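Local coordinates for protein ADP-ribosylating toxin CARDS (Mycoplasma pneumoniae, PDB 4TLV) that transfers ADP-ribosyl groups from NAD+ to multiple target proteins, acting as the main virulence factor of the bacterium and causing vacuolization of mammalian cells, at residues A92-E97 / I122-R126; L100-Q105 / Y527-D531; Q107-G113 / T205-I211. All coordinates share one frame; numbering follows the deposited sequence.

Interaction 1. Residues A92-E97 / I122-R126. With ACT (acetate ion), chain N.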
loop_
_atom_site.group_PDB
_atom_site.type_symbol
_atom_site.label_atom_id
_atom_site.label_comp_id
_atom_site.label_asym_id
_atom_site.label_seq_id
_atom_site.Cartn_x
_atom_site.Cartn_y
_atom_site.Cartn_z
ATOM N N ALA A 92 7.148 0.911 -9.470
ATOM C CA ALA A 92 8.254 1.481 -8.701
ATOM C C ALA A 92 8.676 0.548 -7.568
ATOM O O ALA A 92 9.877 0.272 -7.390
ATOM C CB ALA A 92 7.895 2.890 -8.165
ATOM N N ARG A 93 7.714 0.047 -6.792
ATOM C CA ARG A 93 8.089 -0.826 -5.661
ATOM C C ARG A 93 8.838 -2.103 -6.105
ATOM O O ARG A 93 9.878 -2.442 -5.533
ATOM C CB ARG A 93 6.878 -1.182 -4.772
ATOM C CG ARG A 93 6.548 -0.088 -3.713
ATOM C CD ARG A 93 7.168 -0.411 -2.330
ATOM N NE ARG A 93 6.526 -1.600 -1.792
ATOM C CZ ARG A 93 7.109 -2.784 -1.632
ATOM N NH1 ARG A 93 8.399 -2.944 -1.900
ATOM N NH2 ARG A 93 6.388 -3.808 -1.187
ATOM N N ALA A 94 8.321 -2.793 -7.121
ATOM C CA ALA A 94 8.939 -4.029 -7.575
ATOM C C ALA A 94 10.334 -3.740 -8.137
ATOM O O ALA A 94 11.270 -4.531 -7.969
ATOM C CB ALA A 94 8.060 -4.709 -8.639
ATOM N N THR A 95 10.456 -2.614 -8.831
ATOM C CA THR A 95 11.744 -2.199 -9.368
ATOM C C THR A 95 12.749 -2.043 -8.220
ATOM O O THR A 95 13.893 -2.500 -8.308
ATOM C CB THR A 95 11.622 -0.885 -10.194
ATOM O OG1 THR A 95 10.843 -1.135 -11.371
ATOM C CG2 THR A 95 13.012 -0.361 -10.618
ATOM N N GLY A 96 12.310 -1.415 -7.131
ATOM C CA GLY A 96 13.155 -1.215 -5.967
ATOM C C GLY A 96 13.544 -2.523 -5.300
ATOM O O GLY A 96 14.690 -2.700 -4.907
ATOM N N GLU A 97 12.605 -3.453 -5.182
ATOM C CA GLU A 97 12.915 -4.742 -4.562
ATOM C C GLU A 97 13.950 -5.539 -5.365
ATOM O O GLU A 97 14.785 -6.263 -4.808
ATOM C CB GLU A 97 11.655 -5.584 -4.409
ATOM C CG GLU A 97 10.649 -5.006 -3.409
ATOM C CD GLU A 97 11.263 -4.768 -2.049
ATOM O OE1 GLU A 97 11.645 -5.763 -1.375
ATOM O OE2 GLU A 97 11.372 -3.587 -1.649
ATOM N N ILE A 122 15.583 2.742 -0.621
ATOM C CA ILE A 122 14.620 1.652 -0.703
ATOM C C ILE A 122 13.678 1.684 0.507
ATOM O O ILE A 122 12.483 1.433 0.375
ATOM C CB ILE A 122 15.315 0.257 -0.820
ATOM C CG1 ILE A 122 16.105 0.133 -2.137
ATOM C CG2 ILE A 122 14.292 -0.879 -0.761
ATOM C CD1 ILE A 122 15.289 0.372 -3.347
ATOM N N ARG A 123 14.209 1.992 1.687
ATOM C CA ARG A 123 13.365 2.085 2.878
ATOM C C ARG A 123 12.280 3.159 2.711
ATOM O O ARG A 123 11.111 2.943 3.054
ATOM C CB ARG A 123 14.200 2.378 4.122
ATOM C CG ARG A 123 13.366 2.451 5.433
ATOM C CD ARG A 123 14.300 2.559 6.656
ATOM N NE ARG A 123 13.654 2.231 7.930
ATOM C CZ ARG A 123 14.051 1.257 8.755
ATOM N NH1 ARG A 123 15.102 0.488 8.454
ATOM N NH2 ARG A 123 13.396 1.048 9.895
ATOM N N ALA A 124 12.677 4.314 2.183
ATOM C CA ALA A 124 11.718 5.377 1.887
ATOM C C ALA A 124 10.662 4.925 0.868
ATOM O O ALA A 124 9.473 5.182 1.055
ATOM C CB ALA A 124 12.434 6.618 1.404
ATOM N N LEU A 125 11.095 4.265 -0.202
ATOM C CA LEU A 125 10.162 3.758 -1.218
ATOM C C LEU A 125 9.169 2.761 -0.594
ATOM O O LEU A 125 7.982 2.750 -0.931
ATOM C CB LEU A 125 10.933 3.055 -2.332
ATOM C CG LEU A 125 10.131 2.338 -3.423
ATOM C CD1 LEU A 125 9.187 3.336 -4.096
ATOM C CD2 LEU A 125 11.098 1.733 -4.432
ATOM N N ARG A 126 9.677 1.920 0.305
ATOM C CA ARG A 126 8.888 0.846 0.927
ATOM C C ARG A 126 7.846 1.359 1.908
ATOM O O ARG A 126 6.810 0.730 2.133
ATOM C CB ARG A 126 9.816 -0.078 1.708
ATOM C CG ARG A 126 10.587 -1.076 0.854
ATOM C CD ARG A 126 11.476 -1.902 1.798
ATOM N NE ARG A 126 11.840 -3.176 1.191
ATOM C CZ ARG A 126 12.372 -4.187 1.861
ATOM N NH1 ARG A 126 12.589 -4.062 3.172
ATOM N NH2 ARG A 126 12.667 -5.320 1.229
HETATM C C ACT N . 8.547 -6.989 -0.439
HETATM O O ACT N . 8.220 -5.929 -1.014
HETATM O OXT ACT N . 9.712 -7.414 -0.653
HETATM C CH3 ACT N . 7.577 -7.706 0.450
#
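Glu97 and Arg126 join two helices of the mono-ADP-ribosyltransferase domain, 92-104 and 115-126, and together with Arg93 they form a salt-bridge network. The guanidinium of Arg126 grips the carboxylate side-on: NE of Arg126 lies 2.9 Å from OE2 of Glu97 in a practically straight bond (178°), while NH2 of Arg126 reaches OE1 of Glu97 at 2.8 Å. The two flat groups are nearly coplanar, and each oxygen is met on its syn side. OE2 of Glu97 has a second cationic partner, NH1 of Arg93 at 3.1 Å, from one turn earlier on the same helix. The two guanidinium planes stand almost perpendicular, and the carboxylate they share probably eases the nearness of their like charges. Beside this polar end the helix segments run roughly antiparallel (149°). CD1 of Ile122 rests on the backbone of Gly96, 3.5 Å from Gly96 O. Leu125, which also touches Phe35 of helix 35-40, places CD2 3.9 Å from CA of Gly96 and 3.5 Å from O of Ala92. Farther out, NE of Arg93 bonds to the backbone O of Phe591, and the Arg126 guanidinium to the hydroxyls of Tyr475 and Ser480, all in D3. Bends at chi2 and chi3 of Arg93 (chi2 -97°) bring its CD beside the backbone O of Leu125 and turn NH1 and NH2 onto one oxygen of an acetate ion, probably from the crystallisation liquor, with NH2 of Arg93 2.8 Å from O of the acetate.

Interaction 2. Residues L100-Q105 / Y527-D531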
loop_
_atom_site.group_PDB
_atom_site.type_symbol
_atom_site.label_atom_id
_atom_site.label_comp_id
_atom_site.label_asym_id
_atom_site.label_seq_id
_atom_site.Cartn_x
_atom_site.Cartn_y
_atom_site.Cartn_z
ATOM N N LEU A 100 17.278 -4.034 -4.597
ATOM C CA LEU A 100 17.728 -4.493 -3.284
ATOM C C LEU A 100 18.356 -5.884 -3.397
ATOM O O LEU A 100 19.453 -6.123 -2.897
ATOM C CB LEU A 100 16.568 -4.525 -2.287
ATOM C CG LEU A 100 16.969 -5.138 -0.940
ATOM C CD1 LEU A 100 17.966 -4.250 -0.205
ATOM C CD2 LEU A 100 15.695 -5.376 -0.103
ATOM N N ASP A 101 17.641 -6.794 -4.048
ATOM C CA ASP A 101 18.130 -8.139 -4.316
ATOM C C ASP A 101 19.524 -8.080 -4.965
ATOM O O ASP A 101 20.474 -8.648 -4.447
ATOM C CB ASP A 101 17.129 -8.844 -5.232
ATOM C CG ASP A 101 17.562 -10.236 -5.643
ATOM O OD1 ASP A 101 18.309 -10.897 -4.891
ATOM O OD2 ASP A 101 17.113 -10.688 -6.722
ATOM N N LEU A 102 19.646 -7.375 -6.084
ATOM C CA LEU A 102 20.937 -7.276 -6.760
ATOM C C LEU A 102 22.033 -6.727 -5.831
ATOM O O LEU A 102 23.151 -7.244 -5.814
ATOM C CB LEU A 102 20.824 -6.445 -8.033
ATOM C CG LEU A 102 19.900 -7.057 -9.101
ATOM C CD1 LEU A 102 19.620 -6.055 -10.169
ATOM C CD2 LEU A 102 20.503 -8.333 -9.689
ATOM N N MET A 103 21.718 -5.685 -5.066
ATOM C CA MET A 103 22.670 -5.125 -4.112
ATOM C C MET A 103 23.091 -6.133 -3.042
ATOM O O MET A 103 24.268 -6.211 -2.702
ATOM C CB MET A 103 22.136 -3.835 -3.475
ATOM C CG MET A 103 22.012 -2.692 -4.479
ATOM S SD MET A 103 21.618 -1.123 -3.688
ATOM C CE MET A 103 20.232 -1.608 -2.666
ATOM N N ARG A 104 22.147 -6.906 -2.510
ATOM C CA ARG A 104 22.501 -7.879 -1.481
ATOM C C ARG A 104 23.338 -9.021 -2.063
ATOM O O ARG A 104 24.159 -9.602 -1.361
ATOM C CB ARG A 104 21.267 -8.477 -0.801
ATOM C CG ARG A 104 20.406 -7.484 -0.019
ATOM C CD ARG A 104 21.204 -6.598 0.944
ATOM N NE ARG A 104 21.996 -7.340 1.940
ATOM C CZ ARG A 104 22.718 -6.754 2.893
ATOM N NH1 ARG A 104 22.734 -5.435 2.990
ATOM N NH2 ARG A 104 23.423 -7.481 3.755
ATOM N N GLN A 105 23.103 -9.362 -3.330
ATOM C CA GLN A 105 23.841 -10.457 -3.967
ATOM C C GLN A 105 25.148 -9.938 -4.557
ATOM O O GLN A 105 25.894 -10.692 -5.175
ATOM C CB GLN A 105 23.001 -11.146 -5.060
ATOM C CG GLN A 105 21.716 -11.821 -4.559
ATOM C CD GLN A 105 21.258 -12.967 -5.455
ATOM O OE1 GLN A 105 21.993 -13.936 -5.656
ATOM N NE2 GLN A 105 20.037 -12.870 -5.984
ATOM N N TYR A 527 15.338 -11.200 2.174
ATOM C CA TYR A 527 14.907 -10.517 0.954
ATOM C C TYR A 527 14.545 -11.525 -0.124
ATOM O O TYR A 527 14.949 -12.693 -0.064
ATOM C CB TYR A 527 15.976 -9.537 0.458
ATOM C CG TYR A 527 17.256 -10.209 0.019
ATOM C CD1 TYR A 527 18.223 -10.586 0.948
ATOM C CD2 TYR A 527 17.498 -10.472 -1.326
ATOM C CE1 TYR A 527 19.410 -11.209 0.537
ATOM C CE2 TYR A 527 18.673 -11.090 -1.745
ATOM C CZ TYR A 527 19.621 -11.455 -0.807
ATOM O OH TYR A 527 20.783 -12.070 -1.228
ATOM N N PHE A 528 13.762 -11.074 -1.101
ATOM C CA PHE A 528 13.261 -11.945 -2.159
ATOM C C PHE A 528 14.070 -11.744 -3.437
ATOM O O PHE A 528 14.540 -10.629 -3.709
ATOM C CB PHE A 528 11.778 -11.646 -2.427
ATOM C CG PHE A 528 10.897 -11.849 -1.217
ATOM C CD1 PHE A 528 10.804 -10.868 -0.238
ATOM C CD2 PHE A 528 10.172 -13.026 -1.066
ATOM C CE1 PHE A 528 10.006 -11.054 0.886
ATOM C CE2 PHE A 528 9.367 -13.228 0.056
ATOM C CZ PHE A 528 9.285 -12.244 1.034
ATOM N N SER A 529 14.231 -12.824 -4.203
ATOM C CA SER A 529 15.016 -12.813 -5.448
ATOM C C SER A 529 14.259 -13.481 -6.570
ATOM O O SER A 529 13.720 -14.572 -6.394
ATOM C CB SER A 529 16.339 -13.579 -5.283
ATOM O OG SER A 529 17.108 -13.059 -4.222
ATOM N N ARG A 530 14.245 -12.847 -7.738
ATOM C CA ARG A 530 13.638 -13.443 -8.916
ATOM C C ARG A 530 14.603 -14.414 -9.603
ATOM O O ARG A 530 14.178 -15.408 -10.166
ATOM C CB ARG A 530 13.180 -12.348 -9.908
ATOM C CG ARG A 530 12.072 -11.427 -9.360
ATOM C CD ARG A 530 11.871 -10.218 -10.277
ATOM N NE ARG A 530 11.451 -10.653 -11.613
ATOM C CZ ARG A 530 10.187 -10.825 -11.989
ATOM N NH1 ARG A 530 9.193 -10.561 -11.143
ATOM N NH2 ARG A 530 9.916 -11.239 -13.219
ATOM N N ASP A 531 15.897 -14.107 -9.534
ATOM C CA ASP A 531 16.945 -14.879 -10.202
ATOM C C ASP A 531 16.520 -15.279 -11.621
ATOM O O ASP A 531 16.099 -14.425 -12.391
ATOM C CB ASP A 531 17.386 -16.081 -9.346
ATOM C CG ASP A 531 18.024 -15.650 -8.005
ATOM O OD1 ASP A 531 18.810 -14.679 -7.981
ATOM O OD2 ASP A 531 17.743 -16.286 -6.972
HETATM O O HOH W 1 14.837 -9.883 -7.820
HETATM O O HOH W 2 17.686 -11.882 -8.915
#
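Tyr527 lays one face of its ring against Arg104, and Asp101 meets Ser529, where the end of a helix of the ADP-ribosyltransferase domain rests on a strand of D3, a β-trefoil domain. The helix and strand segments cross at 97°, nearly perpendicular. The tight part is the tyrosine: CB of Arg104 stands over its ring, 3.7 Å from the Tyr527 centroid in a CH-pi contact, while Asp101 OD1 lies in the ring plane at the edge, 3.2 Å from CE2 of Tyr527. With chi1 at 65°, CG of Tyr527 sits between backbone N and carbonyl carbon, and the ring is carried toward the helix; its OH is bonded to Asn552. OD1 of Asp101 is gripped twice. OG of Ser529 donates to it at 2.6 Å from well above the carboxylate plane, and NE2 of Gln105 donates to Asp101 OD1 at 2.8 Å from the opposite face. The same amide nitrogen of Gln105 spans onward to OD1 of Asp531 at 3.0 Å, meeting its syn lone pair with the amide and carboxylate planes almost perpendicular. Here the contact becomes looser and watery. One water joins OD2 of Asp101 to the backbone N of Arg530; another, 2.6 Å from Asp101 OD2, also bonds N and OD1 of Asp531 and so bridges two carboxylates whose like charges would probably repel; its two donated bonds may ease this. OD2 of Asp531 turns instead to His545 and Arg547. Strand 526-529 is paired with strand 543-548, which supplies both of those residues, and the far end of the Arg104 side chain reaches Gln119 on helix 115-126.

Interaction 3. Residues Q107-G113 / T205-I211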
loop_
_atom_site.group_PDB
_atom_site.type_symbol
_atom_site.label_atom_id
_atom_site.label_comp_id
_atom_site.label_asym_id
_atom_site.label_seq_id
_atom_site.Cartn_x
_atom_site.Cartn_y
_atom_site.Cartn_z
ATOM N N GLN A 107 25.725 -7.562 -7.078
ATOM C CA GLN A 107 25.749 -7.521 -8.536
ATOM C C GLN A 107 25.512 -6.111 -9.030
ATOM O O GLN A 107 24.939 -5.888 -10.094
ATOM C CB GLN A 107 24.719 -8.500 -9.103
ATOM C CG GLN A 107 24.969 -9.933 -8.632
ATOM C CD GLN A 107 23.816 -10.889 -8.917
ATOM O OE1 GLN A 107 22.858 -10.540 -9.603
ATOM N NE2 GLN A 107 23.913 -12.107 -8.391
ATOM N N VAL A 108 25.962 -5.144 -8.249
ATOM C CA VAL A 108 25.770 -3.755 -8.616
ATOM C C VAL A 108 27.099 -3.003 -8.633
ATOM O O VAL A 108 27.949 -3.197 -7.770
ATOM C CB VAL A 108 24.797 -3.051 -7.638
ATOM C CG1 VAL A 108 24.870 -1.533 -7.805
ATOM C CG2 VAL A 108 23.359 -3.572 -7.840
ATOM N N VAL A 109 27.273 -2.137 -9.618
ATOM C CA VAL A 109 28.396 -1.214 -9.613
ATOM C C VAL A 109 27.897 0.166 -9.228
ATOM O O VAL A 109 27.042 0.740 -9.909
ATOM C CB VAL A 109 29.091 -1.180 -10.992
ATOM C CG1 VAL A 109 29.968 0.052 -11.119
ATOM C CG2 VAL A 109 29.903 -2.451 -11.188
ATOM N N PHE A 110 28.410 0.708 -8.128
ATOM C CA PHE A 110 27.966 2.024 -7.697
ATOM C C PHE A 110 28.777 3.111 -8.391
ATOM O O PHE A 110 29.921 3.383 -8.015
ATOM C CB PHE A 110 28.008 2.146 -6.159
ATOM C CG PHE A 110 27.036 1.227 -5.462
ATOM C CD1 PHE A 110 25.711 1.617 -5.265
ATOM C CD2 PHE A 110 27.423 -0.030 -5.045
ATOM C CE1 PHE A 110 24.806 0.769 -4.646
ATOM C CE2 PHE A 110 26.519 -0.890 -4.422
ATOM C CZ PHE A 110 25.203 -0.487 -4.225
ATOM N N ASP A 111 28.189 3.715 -9.423
ATOM C CA ASP A 111 28.820 4.839 -10.105
ATOM C C ASP A 111 28.936 6.014 -9.152
ATOM O O ASP A 111 29.867 6.815 -9.230
ATOM C CB ASP A 111 27.999 5.264 -11.324
ATOM C CG ASP A 111 28.007 4.225 -12.427
ATOM O OD1 ASP A 111 28.815 3.276 -12.354
ATOM O OD2 ASP A 111 27.201 4.367 -13.371
ATOM N N SER A 112 27.969 6.106 -8.249
ATOM C CA SER A 112 27.915 7.174 -7.270
ATOM C C SER A 112 27.172 6.617 -6.065
ATOM O O SER A 112 26.308 5.749 -6.217
ATOM C CB SER A 112 27.173 8.381 -7.845
ATOM O OG SER A 112 27.150 9.457 -6.929
ATOM N N GLY A 113 27.521 7.092 -4.874
ATOM C CA GLY A 113 26.918 6.594 -3.647
ATOM C C GLY A 113 27.343 5.177 -3.302
ATOM O O GLY A 113 28.348 4.672 -3.805
ATOM N N THR A 205 23.176 -7.680 -16.016
ATOM C CA THR A 205 23.794 -8.197 -14.783
ATOM C C THR A 205 24.680 -7.237 -13.998
ATOM O O THR A 205 24.376 -6.929 -12.838
ATOM C CB THR A 205 24.569 -9.505 -15.022
ATOM O OG1 THR A 205 23.648 -10.544 -15.375
ATOM C CG2 THR A 205 25.325 -9.910 -13.755
ATOM N N PRO A 206 25.792 -6.783 -14.603
ATOM C CA PRO A 206 26.555 -5.769 -13.870
ATOM C C PRO A 206 25.745 -4.480 -13.862
ATOM O O PRO A 206 25.988 -3.610 -14.696
ATOM C CB PRO A 206 27.820 -5.588 -14.721
ATOM C CG PRO A 206 27.827 -6.737 -15.700
ATOM C CD PRO A 206 26.390 -7.097 -15.911
ATOM N N VAL A 207 24.775 -4.362 -12.959
ATOM C CA VAL A 207 23.930 -3.180 -12.954
ATOM C C VAL A 207 24.653 -2.008 -12.321
ATOM O O VAL A 207 25.168 -2.118 -11.204
ATOM C CB VAL A 207 22.605 -3.412 -12.201
ATOM C CG1 VAL A 207 21.815 -2.124 -12.134
ATOM C CG2 VAL A 207 21.790 -4.496 -12.876
ATOM N N HIS A 208 24.681 -0.892 -13.040
ATOM C CA HIS A 208 25.273 0.344 -12.561
ATOM C C HIS A 208 24.214 1.246 -11.950
ATOM O O HIS A 208 23.180 1.512 -12.565
ATOM C CB HIS A 208 25.953 1.098 -13.707
ATOM C CG HIS A 208 27.261 0.509 -14.132
ATOM N ND1 HIS A 208 28.525 0.984 -14.030
ATOM C CD2 HIS A 208 27.359 -0.711 -14.766
ATOM C CE1 HIS A 208 29.357 0.044 -14.588
ATOM N NE2 HIS A 208 28.628 -0.969 -15.024
ATOM N N LEU A 209 24.501 1.740 -10.749
ATOM C CA LEU A 209 23.591 2.606 -10.025
ATOM C C LEU A 209 24.287 3.895 -9.602
ATOM O O LEU A 209 25.446 3.871 -9.173
ATOM C CB LEU A 209 23.077 1.852 -8.793
ATOM C CG LEU A 209 21.619 1.392 -8.759
ATOM C CD1 LEU A 209 21.104 1.023 -10.128
ATOM C CD2 LEU A 209 21.407 0.251 -7.735
ATOM N N SER A 210 23.584 5.018 -9.742
ATOM C CA SER A 210 24.024 6.290 -9.194
ATOM C C SER A 210 23.050 6.730 -8.112
ATOM O O SER A 210 21.964 7.224 -8.414
ATOM C CB SER A 210 24.085 7.366 -10.276
ATOM O OG SER A 210 25.000 7.009 -11.295
ATOM N N ILE A 211 23.446 6.557 -6.858
ATOM C CA ILE A 211 22.608 6.916 -5.720
ATOM C C ILE A 211 22.840 8.363 -5.327
ATOM O O ILE A 211 23.972 8.749 -5.039
ATOM C CB ILE A 211 22.930 6.025 -4.504
ATOM C CG1 ILE A 211 23.099 4.566 -4.941
ATOM C CG2 ILE A 211 21.866 6.190 -3.419
ATOM C CD1 ILE A 211 21.842 3.937 -5.569
HETATM O O HOH W 3 26.051 10.660 -5.001
#
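Val109 is bonded through its backbone to both Val207 and Leu209, as befits a parallel pair of strands, here the two-stranded sheet of 108-110 and 207-210. Val109 N donates to Val207 O at 2.6 Å, and Leu209 N to Val109 O at 2.9 Å; Gln107 O receives Val207 N at the start of the ladder. The strand segments are inclined at 33° to each other. At Asp111 the chain turns a corner and the register slips by one residue in a β bulge: O of Leu209 takes the N-H of Asp111 at 2.8 Å and, weakly, that of Ser112, after which Ile211 N bonds to Ser112 O. Val109 and His208 point to the same face of the sheet, side by side, and CB of Val109 sits over the middle of the imidazole, 3.8 Å from the His208 centroid in a CH-pi contact. The ring is fixed at its edge as well, where ND1 of His208 donates in plane to the syn lone pair of Asp111 OD1 at 2.9 Å (157°). Asp111, at the bulge, thereby meets a histidine of the neighbouring strand. The other face is apolar: CG1 of Val108 meets CD2 of Leu209 at 3.9 Å and also covers the Phe110 ring, whose edge is touched by CG1 of Ile211. Met103 of helix 92-104 and Phe36 of helix 35-40 pack against this side. Residues from His208 onward belong to a region thought to form the NAD+-binding pocket. At the far end one water links OG of Ser112 to the backbone of Ile211, its oxygen 2.8 Å from Ile211 O.

From the N terminus, the chain enters helix 92-104, whose first turns serve interaction 1 and whose last turn serves interaction 2, then passes into strand 108-110 of interaction 3 and on to helix 115-126. Interaction 1 closes the shortest loop, returning at 122-126; interaction 3 closes at 205-211, and interaction 2 only at 527-531, after the whole of D2. Interaction 1 crosses both others, while interaction 3 lies wholly within the long span of interaction 2. Leu100 packs on Arg126, joining interactions 1 and 2, and Leu102 on Val207, joining 2 and 3. Interaction 1 joins two transferase helices; interaction 3 pairs strands leading into the inferred NAD+ pocket; interaction 2 ties the domain to D3.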